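Local coordinates for protein beta-xylosidase (Uncultured organism, PDB 4MLG) that probably hydrolyses xylo-oligosaccharides to release xylose, as a calcium-containing beta-xylosidase with the beta-propeller fold of glycoside hydrolase family 43, at residues W78-W84 against D106-G111. Numbering follows the deposited sequence.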
loop_
_atom_site.group_PDB
_atom_site.type_symbol
_atom_site.label_atom_id
_atom_site.label_comp_id
_atom_site.label_asym_id
_atom_site.label_seq_id
_atom_site.Cartn_x
_atom_site.Cartn_y
_atom_site.Cartn_z
ATOM N N TRP A 78 -7.055 -6.963 7.651
ATOM C CA TRP A 78 -6.715 -5.969 6.637
ATOM C C TRP A 78 -7.296 -6.334 5.278
ATOM O O TRP A 78 -6.938 -5.741 4.261
ATOM C CB TRP A 78 -5.196 -5.808 6.528
ATOM C CG TRP A 78 -4.478 -7.050 6.071
ATOM C CD1 TRP A 78 -4.100 -8.109 6.846
ATOM C CD2 TRP A 78 -4.041 -7.351 4.739
ATOM N NE1 TRP A 78 -3.460 -9.052 6.078
ATOM C CE2 TRP A 78 -3.411 -8.612 4.782
ATOM C CE3 TRP A 78 -4.122 -6.680 3.515
ATOM C CZ2 TRP A 78 -2.868 -9.215 3.646
ATOM C CZ3 TRP A 78 -3.584 -7.279 2.390
ATOM C CH2 TRP A 78 -2.963 -8.533 2.463
ATOM N N ALA A 79 -8.206 -7.303 5.274
ATOM C CA ALA A 79 -8.710 -7.883 4.034
ATOM C C ALA A 79 -9.454 -6.911 3.128
ATOM O O ALA A 79 -10.266 -6.103 3.581
ATOM C CB ALA A 79 -9.584 -9.090 4.328
ATOM N N GLY A 80 -9.153 -7.005 1.838
ATOM C CA GLY A 80 -9.905 -6.319 0.808
ATOM C C GLY A 80 -10.658 -7.356 0.001
ATOM O O GLY A 80 -11.844 -7.587 0.230
ATOM N N ARG A 81 -9.960 -7.999 -0.931
ATOM C CA ARG A 81 -10.553 -9.057 -1.744
ATOM C C ARG A 81 -9.504 -9.917 -2.446
ATOM O O ARG A 81 -8.340 -9.527 -2.563
ATOM C CB ARG A 81 -11.517 -8.466 -2.778
ATOM C CG ARG A 81 -10.884 -7.450 -3.715
ATOM C CD ARG A 81 -11.945 -6.737 -4.533
ATOM N NE ARG A 81 -11.375 -5.733 -5.426
ATOM C CZ ARG A 81 -11.145 -5.929 -6.719
ATOM N NH1 ARG A 81 -11.437 -7.097 -7.275
ATOM N NH2 ARG A 81 -10.627 -4.958 -7.458
ATOM N N GLN A 82 -9.937 -11.097 -2.888
ATOM C CA GLN A 82 -9.142 -11.991 -3.734
ATOM C C GLN A 82 -7.936 -12.641 -3.049
ATOM O O GLN A 82 -6.842 -12.076 -3.024
ATOM C CB GLN A 82 -8.721 -11.281 -5.027
ATOM C CG GLN A 82 -9.893 -10.873 -5.910
ATOM C CD GLN A 82 -9.495 -9.906 -7.007
ATOM O OE1 GLN A 82 -8.998 -8.815 -6.736
ATOM N NE2 GLN A 82 -9.711 -10.304 -8.256
ATOM N N LEU A 83 -8.150 -13.835 -2.500
ATOM C CA LEU A 83 -7.067 -14.662 -1.977
ATOM C C LEU A 83 -6.479 -15.503 -3.099
ATOM O O LEU A 83 -7.072 -16.502 -3.504
ATOM C CB LEU A 83 -7.579 -15.597 -0.883
ATOM C CG LEU A 83 -7.618 -15.085 0.553
ATOM C CD1 LEU A 83 -8.114 -16.181 1.485
ATOM C CD2 LEU A 83 -6.242 -14.599 0.976
ATOM N N TRP A 84 -5.312 -15.110 -3.597
ATOM C CA TRP A 84 -4.703 -15.819 -4.716
ATOM C C TRP A 84 -3.699 -16.884 -4.260
ATOM O O TRP A 84 -3.769 -17.359 -3.127
ATOM C CB TRP A 84 -4.093 -14.829 -5.718
ATOM C CG TRP A 84 -5.139 -14.093 -6.525
ATOM C CD1 TRP A 84 -6.494 -14.141 -6.347
ATOM C CD2 TRP A 84 -4.916 -13.215 -7.638
ATOM N NE1 TRP A 84 -7.125 -13.348 -7.275
ATOM C CE2 TRP A 84 -6.179 -12.768 -8.079
ATOM C CE3 TRP A 84 -3.773 -12.762 -8.303
ATOM C CZ2 TRP A 84 -6.329 -11.890 -9.153
ATOM C CZ3 TRP A 84 -3.925 -11.890 -9.369
ATOM C CH2 TRP A 84 -5.193 -11.464 -9.783
ATOM N N ASP A 106 -7.261 -1.886 -2.806
ATOM C CA ASP A 106 -7.103 -2.735 -3.990
ATOM C C ASP A 106 -5.653 -2.858 -4.462
ATOM O O ASP A 106 -5.390 -3.018 -5.653
ATOM C CB ASP A 106 -8.006 -2.272 -5.141
ATOM C CG ASP A 106 -9.350 -2.981 -5.154
ATOM O OD1 ASP A 106 -9.477 -4.034 -4.494
ATOM O OD2 ASP A 106 -10.276 -2.492 -5.836
ATOM N N ILE A 107 -4.716 -2.781 -3.522
ATOM C CA ILE A 107 -3.307 -2.988 -3.832
ATOM C C ILE A 107 -2.862 -4.340 -3.288
ATOM O O ILE A 107 -3.046 -4.626 -2.103
ATOM C CB ILE A 107 -2.427 -1.878 -3.230
ATOM C CG1 ILE A 107 -2.900 -0.505 -3.706
ATOM C CG2 ILE A 107 -0.968 -2.095 -3.596
ATOM C CD1 ILE A 107 -2.085 0.651 -3.160
ATOM N N PHE A 108 -2.286 -5.174 -4.150
ATOM C CA PHE A 108 -1.878 -6.512 -3.735
ATOM C C PHE A 108 -0.764 -6.478 -2.696
ATOM O O PHE A 108 0.303 -5.909 -2.925
ATOM C CB PHE A 108 -1.473 -7.374 -4.936
ATOM C CG PHE A 108 -2.514 -8.386 -5.329
ATOM C CD1 PHE A 108 -2.851 -9.423 -4.471
ATOM C CD2 PHE A 108 -3.157 -8.303 -6.554
ATOM C CE1 PHE A 108 -3.812 -10.354 -4.825
ATOM C CE2 PHE A 108 -4.118 -9.233 -6.915
ATOM C CZ PHE A 108 -4.445 -10.258 -6.048
ATOM N N ARG A 109 -1.039 -7.081 -1.545
ATOM C CA ARG A 109 -0.059 -7.205 -0.477
ATOM C C ARG A 109 0.077 -8.677 -0.126
ATOM O O ARG A 109 -0.676 -9.513 -0.629
ATOM C CB ARG A 109 -0.498 -6.414 0.757
ATOM C CG ARG A 109 -0.722 -4.927 0.519
ATOM C CD ARG A 109 0.565 -4.219 0.130
ATOM N NE ARG A 109 0.432 -2.766 0.196
ATOM C CZ ARG A 109 1.414 -1.913 -0.073
ATOM N NH1 ARG A 109 2.608 -2.363 -0.433
ATOM N NH2 ARG A 109 1.204 -0.606 0.015
ATOM N N ILE A 110 1.038 -8.994 0.736
ATOM C CA ILE A 110 1.243 -10.370 1.168
ATOM C C ILE A 110 1.165 -10.472 2.687
ATOM O O ILE A 110 1.896 -9.788 3.401
ATOM C CB ILE A 110 2.592 -10.921 0.674
ATOM C CG1 ILE A 110 2.619 -10.960 -0.855
ATOM C CG2 ILE A 110 2.846 -12.311 1.245
ATOM C CD1 ILE A 110 3.925 -11.458 -1.439
ATOM N N GLY A 111 0.271 -11.326 3.174
ATOM C CA GLY A 111 0.067 -11.477 4.603
ATOM C C GLY A 111 0.581 -12.801 5.134
ATOM O O GLY A 111 0.890 -13.711 4.361
#
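Arg81 grips Asp106 side-on across one antiparallel blade of the family 43 beta-propeller, where strands 81-91 and 108-115 flank strand 94-102. Its NE donates to OD1 of Asp106 at 2.7 Å, tilted from the guanidinium plane, while the straighter bond from Arg81 NH2 to Asp106 OD2 (3.0 Å) lies in that plane but reaches the oxygen from above the carboxylate. The guanidinium and carboxylate planes stand 74° apart. Arg81 CG sits between the backbone N and the carbonyl carbon (chi1 58°), from where the extended chain runs to Asp106, and NH1 forms a second salt bridge with Asp44. Farther along, CZ of Phe108 lies over one face of the Trp84 indole, 3.4 Å from Trp84 CD2; the ring planes meet at 48°. Trp84 NE1 hydrogen-bonds to Phe46 O, which helps fix the indole, itself near a bound sulfate. Arg109 NH1 bonds to Ser132 O and NH2 forms a salt bridge with Asp103 of the second subunit. Strand 94-102 lies between the segments, its Leu101 backbone-bonded to Arg109 and its Lys102 to Arg81 in a classic beta bulge, in which Gly80 and Arg81 both face Lys102. The six-membered ring of Trp78 meets the other strand obliquely, CZ2 3.8 Å from Gly111 N and CZ3 3.6 Å from Arg109 CB.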